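PDB 7JQE: ESAT-6/WXG100 secretion system protein from Streptococcus gallolyticus, which is an extracellular fragment of EsaA, a membrane subunit of the type VIIb secretion system that probably helps export bacterial toxins. Local coordinates for residues 368-373 and 387-392; 265-270 and 364-369. One frame throughout, in Å; residues are numbered along the deposited sequence.

Contact 1 (368-373 and 387-392); sequences VGTHTI and TYTIYV. With EDO (1,2-ethanediol), chain I.
G369 and V392, H371 and I390, and I373 and Y388 face each other as hydrogen-bonded pairs of an antiparallel hairpin whose strand segments run at 164°. Backbone N-H...O bonds join the pairs, such as H371 N to I390 O at 2.8 Å. Glycine suits position 369 because, at its backbone angles, a side chain there would collide with the carbonyl oxygen of V368. I373 O accepts twice, from Y388 N and, at 3.1 Å, from T387 OG1, which its torsion sets anti to the backbone N (chi1 178°) and which stands above the carbonyl plane, 37° out of it.

On the face that carries T370, T372, T389 and Y391, T372 OG1 and T389 OG1 share a hydrogen bond of 2.8 Å, and the methyls T370 CG2 and T389 CG2 touch at 3.4 Å. Beta-branched threonine serves both needs, hydroxyl and methyl.

On the other face, H371 CB rests on I390 CG1 (3.8 Å) and H371 CD2 nears V392 CG2. H371 NE2 is held by S367 O. This face packs against strand 355-363, where H371, I373 and I390 touch F363, while T387 and Y388 pack on Y388 and T387 of the second subunit.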
ATOM      1  N   VAL A 368      41.379 -17.789   9.502  1.00 68.11           N
ATOM      2  CA  VAL A 368      40.684 -18.035   8.243  1.00 55.36           C
ATOM      3  C   VAL A 368      41.662 -17.944   7.080  1.00 64.17           C
ATOM      4  O   VAL A 368      42.509 -17.043   7.019  1.00 65.15           O
ATOM      5  CB  VAL A 368      39.522 -17.041   8.074  1.00 67.95           C
ATOM      6  CG1 VAL A 368      38.788 -17.288   6.758  1.00 48.25           C
ATOM      7  CG2 VAL A 368      38.560 -17.143   9.252  1.00 61.67           C
ATOM      8  N   GLY A 369      41.548 -18.882   6.149  1.00 63.86           N
ATOM      9  CA  GLY A 369      42.425 -18.957   4.998  1.00 61.77           C
ATOM     10  C   GLY A 369      43.159 -20.285   4.930  1.00 68.00           C
ATOM     11  O   GLY A 369      42.951 -21.191   5.735  1.00 63.57           O
ATOM     12  N   THR A 370      44.034 -20.381   3.931  1.00 71.65           N
ATOM     13  CA  THR A 370      44.805 -21.594   3.684  1.00 74.26           C
ATOM     14  C   THR A 370      46.140 -21.511   4.409  1.00 78.07           C
ATOM     15  O   THR A 370      46.828 -20.488   4.338  1.00 86.70           O
ATOM     16  CB  THR A 370      45.040 -21.804   2.187  1.00 73.61           C
ATOM     17  OG1 THR A 370      43.782 -21.970   1.521  1.00 82.82           O
ATOM     18  CG2 THR A 370      45.883 -23.040   1.954  1.00 73.39           C
ATOM     19  N   HIS A 371      46.499 -22.586   5.106  1.00 71.56           N
ATOM     20  CA  HIS A 371      47.769 -22.682   5.811  1.00 64.65           C
ATOM     21  C   HIS A 371      48.571 -23.839   5.238  1.00 68.98           C
ATOM     22  O   HIS A 371      48.028 -24.925   5.002  1.00 64.41           O
ATOM     23  CB  HIS A 371      47.552 -22.877   7.313  1.00 65.01           C
ATOM     24  CG  HIS A 371      46.829 -21.743   7.966  1.00 69.30           C
ATOM     25  ND1 HIS A 371      47.483 -20.696   8.578  1.00 73.30           N
ATOM     26  CD2 HIS A 371      45.506 -21.484   8.094  1.00 66.72           C
ATOM     27  CE1 HIS A 371      46.596 -19.844   9.058  1.00 68.48           C
ATOM     28  NE2 HIS A 371      45.388 -20.299   8.778  1.00 66.25           N
ATOM     29  N   THR A 372      49.865 -23.602   5.015  1.00 72.27           N
ATOM     30  CA  THR A 372      50.748 -24.595   4.416  1.00 67.38           C
ATOM     31  C   THR A 372      52.059 -24.660   5.184  1.00 65.90           C
ATOM     32  O   THR A 372      52.694 -23.630   5.426  1.00 63.71           O
ATOM     33  CB  THR A 372      51.031 -24.282   2.942  1.00 71.26           C
ATOM     34  OG1 THR A 372      49.873 -24.583   2.155  1.00 82.83           O
ATOM     35  CG2 THR A 372      52.200 -25.112   2.442  1.00 79.21           C
ATOM     36  N   ILE A 373      52.457 -25.872   5.557  1.00 66.14           N
ATOM     37  CA  ILE A 373      53.765 -26.140   6.143  1.00 67.76           C
ATOM     38  C   ILE A 373      54.633 -26.793   5.079  1.00 70.73           C
ATOM     39  O   ILE A 373      54.180 -27.707   4.378  1.00 73.35           O
ATOM     40  CB  ILE A 373      53.650 -27.050   7.379  1.00 67.38           C
ATOM     41  CG1 ILE A 373      52.989 -26.314   8.544  1.00 69.28           C
ATOM     42  CG2 ILE A 373      55.020 -27.576   7.780  1.00 73.60           C
ATOM     43  CD1 ILE A 373      52.865 -27.164   9.795  1.00 68.23           C
ATOM     44  N   THR A 387      55.157 -31.218   2.428  1.00 70.70           N
ATOM     45  CA  THR A 387      54.237 -30.108   2.622  1.00 70.86           C
ATOM     46  C   THR A 387      52.905 -30.635   3.133  1.00 69.03           C
ATOM     47  O   THR A 387      52.491 -31.748   2.797  1.00 73.64           O
ATOM     48  CB  THR A 387      54.024 -29.328   1.322  1.00 74.67           C
ATOM     49  OG1 THR A 387      53.080 -28.273   1.541  1.00 78.61           O
ATOM     50  CG2 THR A 387      53.499 -30.254   0.229  1.00 61.65           C
ATOM     51  N   TYR A 388      52.242 -29.822   3.953  1.00 71.02           N
ATOM     52  CA  TYR A 388      50.907 -30.121   4.452  1.00 67.62           C
ATOM     53  C   TYR A 388      50.097 -28.836   4.460  1.00 64.84           C
ATOM     54  O   TYR A 388      50.636 -27.750   4.686  1.00 71.18           O
ATOM     55  CB  TYR A 388      50.951 -30.736   5.856  1.00 64.45           C
ATOM     56  CG  TYR A 388      51.902 -31.900   5.952  1.00 71.99           C
ATOM     57  CD1 TYR A 388      51.533 -33.159   5.499  1.00 73.41           C
ATOM     58  CD2 TYR A 388      53.178 -31.738   6.474  1.00 75.35           C
ATOM     59  CE1 TYR A 388      52.402 -34.225   5.571  1.00 74.71           C
ATOM     60  CE2 TYR A 388      54.056 -32.799   6.551  1.00 74.71           C
ATOM     61  CZ  TYR A 388      53.661 -34.040   6.098  1.00 72.86           C
ATOM     62  OH  TYR A 388      54.526 -35.102   6.167  1.00 67.27           O
ATOM     63  N   THR A 389      48.799 -28.964   4.203  1.00 70.55           N
ATOM     64  CA  THR A 389      47.931 -27.804   4.061  1.00 62.03           C
ATOM     65  C   THR A 389      46.612 -28.050   4.774  1.00 60.29           C
ATOM     66  O   THR A 389      46.113 -29.177   4.821  1.00 56.97           O
ATOM     67  CB  THR A 389      47.660 -27.478   2.589  1.00 57.91           C
ATOM     68  OG1 THR A 389      48.899 -27.202   1.924  1.00 73.84           O
ATOM     69  CG2 THR A 389      46.753 -26.262   2.476  1.00 66.12           C
ATOM     70  N   ILE A 390      46.055 -26.976   5.335  1.00 59.39           N
ATOM     71  CA  ILE A 390      44.701 -26.987   5.872  1.00 65.68           C
ATOM     72  C   ILE A 390      43.990 -25.710   5.438  1.00 68.45           C
ATOM     73  O   ILE A 390      44.615 -24.680   5.169  1.00 62.07           O
ATOM     74  CB  ILE A 390      44.669 -27.134   7.410  1.00 61.56           C
ATOM     75  CG1 ILE A 390      45.481 -26.023   8.077  1.00 60.77           C
ATOM     76  CG2 ILE A 390      45.176 -28.507   7.819  1.00 58.94           C
ATOM     77  CD1 ILE A 390      45.147 -25.832   9.541  1.00 60.55           C
ATOM     78  N   TYR A 391      42.668 -25.789   5.373  1.00 66.69           N
ATOM     79  CA  TYR A 391      41.831 -24.709   4.864  1.00 70.79           C
ATOM     80  C   TYR A 391      40.830 -24.342   5.951  1.00 62.61           C
ATOM     81  O   TYR A 391      39.969 -25.155   6.305  1.00 60.04           O
ATOM     82  CB  TYR A 391      41.127 -25.141   3.579  1.00 79.39           C
ATOM     83  CG  TYR A 391      40.528 -26.527   3.685  1.00104.36           C
ATOM     84  CD1 TYR A 391      39.199 -26.708   4.064  1.00109.19           C
ATOM     85  CD2 TYR A 391      41.297 -27.658   3.430  1.00113.00           C
ATOM     86  CE1 TYR A 391      38.650 -27.977   4.174  1.00110.33           C
ATOM     87  CE2 TYR A 391      40.756 -28.933   3.536  1.00115.32           C
ATOM     88  CZ  TYR A 391      39.433 -29.086   3.909  1.00112.27           C
ATOM     89  OH  TYR A 391      38.892 -30.348   4.017  1.00108.11           O
ATOM     90  N   VAL A 392      40.963 -23.142   6.507  1.00 62.81           N
ATOM     91  CA  VAL A 392      39.992 -22.627   7.465  1.00 65.09           C
ATOM     92  C   VAL A 392      39.022 -21.747   6.689  1.00 67.79           C
ATOM     93  O   VAL A 392      39.373 -20.640   6.276  1.00 69.06           O
ATOM     94  CB  VAL A 392      40.665 -21.845   8.598  1.00 63.06           C
ATOM     95  CG1 VAL A 392      39.628 -21.450   9.642  1.00 53.47           C
ATOM     96  CG2 VAL A 392      41.779 -22.668   9.225  1.00 67.69           C
TER
HETATM   97  C1  EDO I 708      47.443 -32.597   3.689  1.00 82.17           C
HETATM   98  O1  EDO I 708      48.576 -31.968   3.079  1.00 85.81           O
HETATM   99  C2  EDO I 708      47.408 -32.259   5.177  1.00 85.98           C
HETATM  100  O2  EDO I 708      46.122 -32.593   5.716  1.00 94.55           O

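Contact 2 (265-270 and 364-369); sequences PEQSNV and DSLSVG. With EDO (1,2-ethanediol), chain K.
The extended side chain of Q267 meets the branched end of L366: Q267 has CG anti to the backbone N (chi1 -176°) and CD anti in turn (chi2 176°), while L366 holds CG anti to its carbonyl carbon (chi1 -73°). The two chains slant across one another, so that L366 CD2 reaches Q267 CB at 3.6 Å and L366 CG lies 3.7 Å from Q267 OE1. The same methyl, L366 CD2, also touches P265 O at 3.6 Å. Leucine suits this place because its apolar end packs against the glutamine's CB and CG, with CD2 on CB and CD1 near OE1. Glutamine adds an amide beyond that stem, and its NE2 donates to F363 O, a bond that steadies the far end of the side chain.

No hydrogen bond joins the two segments; the loop instead braces itself, S365 OG and S367 OG being hydrogen-bonded at 3.0 Å. D364 OD2 accepts from both hydroxyls of an ethanediol, probably from the crystallisation liquor, the closer being O2 at 3.1 Å.

The loop follows strand 355-363, to which the 265-270 segment is joined by backbone bonds of Q267 with F363 and N269 with Y361. P265 and L366 both touch I390 of strand 382-392, so the loops beside one sheet rest on a strand of the other.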
ATOM      1  N   PRO A 265      39.622 -27.618  11.173  1.00 81.04           N
ATOM      2  CA  PRO A 265      40.674 -28.617  10.968  1.00 79.18           C
ATOM      3  C   PRO A 265      41.618 -28.689  12.160  1.00 79.97           C
ATOM      4  O   PRO A 265      41.763 -27.744  12.938  1.00 79.62           O
ATOM      5  CB  PRO A 265      41.397 -28.120   9.714  1.00 79.63           C
ATOM      6  CG  PRO A 265      41.164 -26.650   9.714  1.00 81.66           C
ATOM      7  CD  PRO A 265      39.798 -26.439  10.306  1.00 78.83           C
ATOM      8  N   GLU A 266      42.269 -29.842  12.291  1.00 74.29           N
ATOM      9  CA  GLU A 266      43.179 -30.061  13.408  1.00 86.58           C
ATOM     10  C   GLU A 266      44.477 -29.292  13.192  1.00 86.01           C
ATOM     11  O   GLU A 266      45.088 -29.371  12.122  1.00 87.61           O
ATOM     12  CB  GLU A 266      43.465 -31.552  13.575  1.00 89.11           C
ATOM     13  CG  GLU A 266      43.529 -32.000  15.022  1.00101.23           C
ATOM     14  CD  GLU A 266      42.181 -31.914  15.711  1.00106.48           C
ATOM     15  OE1 GLU A 266      41.151 -32.017  15.014  1.00105.47           O
ATOM     16  OE2 GLU A 266      42.150 -31.739  16.948  1.00111.15           O
ATOM     17  N   GLN A 267      44.900 -28.549  14.217  1.00 77.93           N
ATOM     18  CA  GLN A 267      46.078 -27.697  14.091  1.00 81.53           C
ATOM     19  C   GLN A 267      47.379 -28.483  14.195  1.00 88.23           C
ATOM     20  O   GLN A 267      48.380 -28.096  13.582  1.00 88.05           O
ATOM     21  CB  GLN A 267      46.038 -26.599  15.153  1.00 83.33           C
ATOM     22  CG  GLN A 267      47.171 -25.596  15.067  1.00 84.17           C
ATOM     23  CD  GLN A 267      47.027 -24.488  16.088  1.00 88.31           C
ATOM     24  OE1 GLN A 267      46.076 -24.476  16.872  1.00 90.74           O
ATOM     25  NE2 GLN A 267      47.968 -23.548  16.085  1.00 81.29           N
ATOM     26  N   SER A 268      47.391 -29.576  14.955  1.00 74.68           N
ATOM     27  CA  SER A 268      48.551 -30.445  15.080  1.00 63.84           C
ATOM     28  C   SER A 268      48.257 -31.809  14.472  1.00 68.54           C
ATOM     29  O   SER A 268      47.110 -32.261  14.432  1.00 65.86           O
ATOM     30  CB  SER A 268      48.965 -30.625  16.545  1.00 62.91           C
ATOM     31  OG  SER A 268      49.541 -29.440  17.067  1.00 94.39           O
ATOM     32  N   ASN A 269      49.310 -32.466  14.000  1.00 76.79           N
ATOM     33  CA  ASN A 269      49.185 -33.823  13.492  1.00 76.38           C
ATOM     34  C   ASN A 269      50.553 -34.487  13.574  1.00 81.22           C
ATOM     35  O   ASN A 269      51.572 -33.833  13.811  1.00 80.79           O
ATOM     36  CB  ASN A 269      48.631 -33.839  12.064  1.00 80.07           C
ATOM     37  CG  ASN A 269      48.276 -35.239  11.592  1.00 88.17           C
ATOM     38  OD1 ASN A 269      48.107 -36.155  12.397  1.00 91.09           O
ATOM     39  ND2 ASN A 269      48.168 -35.412  10.279  1.00 89.27           N
ATOM     40  N   VAL A 270      50.558 -35.803  13.386  1.00 82.22           N
ATOM     41  CA  VAL A 270      51.763 -36.607  13.503  1.00 87.74           C
ATOM     42  C   VAL A 270      51.810 -37.590  12.343  1.00 82.29           C
ATOM     43  O   VAL A 270      50.776 -38.013  11.818  1.00 81.50           O
ATOM     44  CB  VAL A 270      51.820 -37.347  14.857  1.00102.00           C
ATOM     45  CG1 VAL A 270      52.012 -36.352  15.992  1.00103.61           C
ATOM     46  CG2 VAL A 270      50.546 -38.150  15.069  1.00105.84           C
ATOM     47  N   ASP A 364      50.981 -22.562  12.298  1.00 77.55           N
ATOM     48  CA  ASP A 364      51.211 -21.422  13.179  1.00 87.20           C
ATOM     49  C   ASP A 364      49.907 -20.862  13.739  1.00 80.58           C
ATOM     50  O   ASP A 364      49.906 -20.285  14.833  1.00 75.49           O
ATOM     51  CB  ASP A 364      51.998 -20.331  12.446  1.00101.98           C
ATOM     52  CG  ASP A 364      51.277 -19.809  11.214  1.00116.31           C
ATOM     53  OD1 ASP A 364      50.126 -20.227  10.959  1.00120.61           O
ATOM     54  OD2 ASP A 364      51.867 -18.973  10.496  1.00121.87           O
ATOM     55  N   SER A 365      48.796 -21.023  13.022  1.00 79.98           N
ATOM     56  CA  SER A 365      47.512 -20.528  13.502  1.00 84.70           C
ATOM     57  C   SER A 365      46.391 -21.287  12.806  1.00 77.90           C
ATOM     58  O   SER A 365      46.609 -21.999  11.821  1.00 72.83           O
ATOM     59  CB  SER A 365      47.363 -19.020  13.268  1.00 88.06           C
ATOM     60  OG  SER A 365      47.000 -18.741  11.927  1.00 87.99           O
ATOM     61  N   LEU A 366      45.180 -21.126  13.345  1.00 76.90           N
ATOM     62  CA  LEU A 366      43.957 -21.648  12.747  1.00 73.22           C
ATOM     63  C   LEU A 366      43.090 -20.541  12.153  1.00 70.78           C
ATOM     64  O   LEU A 366      41.881 -20.730  11.984  1.00 75.42           O
ATOM     65  CB  LEU A 366      43.150 -22.444  13.777  1.00 68.65           C
ATOM     66  CG  LEU A 366      43.652 -23.821  14.222  1.00 68.36           C
ATOM     67  CD1 LEU A 366      42.707 -24.418  15.256  1.00 57.90           C
ATOM     68  CD2 LEU A 366      43.810 -24.762  13.036  1.00 67.52           C
ATOM     69  N   SER A 367      43.681 -19.392  11.837  1.00 63.65           N
ATOM     70  CA  SER A 367      42.908 -18.277  11.311  1.00 67.28           C
ATOM     71  C   SER A 367      42.334 -18.617   9.938  1.00 68.50           C
ATOM     72  O   SER A 367      42.733 -19.588   9.286  1.00 63.11           O
ATOM     73  CB  SER A 367      43.773 -17.018  11.226  1.00 66.87           C
ATOM     74  OG  SER A 367      44.896 -17.230  10.391  1.00 76.84           O
ATOM     75  N   VAL A 368      41.379 -17.789   9.502  1.00 68.11           N
ATOM     76  CA  VAL A 368      40.684 -18.035   8.243  1.00 55.36           C
ATOM     77  C   VAL A 368      41.662 -17.944   7.080  1.00 64.17           C
ATOM     78  O   VAL A 368      42.509 -17.043   7.019  1.00 65.15           O
ATOM     79  CB  VAL A 368      39.522 -17.041   8.074  1.00 67.95           C
ATOM     80  CG1 VAL A 368      38.788 -17.288   6.758  1.00 48.25           C
ATOM     81  CG2 VAL A 368      38.560 -17.143   9.252  1.00 61.67           C
ATOM     82  N   GLY A 369      41.548 -18.882   6.149  1.00 63.86           N
ATOM     83  CA  GLY A 369      42.425 -18.957   4.998  1.00 61.77           C
ATOM     84  C   GLY A 369      43.159 -20.285   4.930  1.00 68.00           C
ATOM     85  O   GLY A 369      42.951 -21.191   5.735  1.00 63.57           O
TER
HETATM   86  C1  EDO K 710      49.548 -18.285   7.246  1.00115.11           C
HETATM   87  O1  EDO K 710      50.490 -19.295   7.627  1.00116.23           O
HETATM   88  C2  EDO K 710      49.751 -17.037   8.101  1.00114.41           C
HETATM   89  O2  EDO K 710      49.492 -17.340   9.478  1.00115.64           O

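Overall arrangement
The centres of the two contacts lie about 7 Å apart, in the strand-rich region far from the centre of this elongated chain. Along the sequence 265-270 comes first, then 364-369, which runs straight into 368-373 through the shared V368 and G369, and finally 387-392. Contact 1 belongs to the four-stranded antiparallel sheet, whereas contact 2 sits at the start of strand 268-275, an outer strand of the three-stranded sheet, so the 364-369 loop carries the chain from one sheet to the other. They also touch directly: V392 CG1 approaches L366 O at 3.3 Å. Contact 2 and the packing of L366 and S367 on V392 place the loop between the two sheets at this end of the beta region.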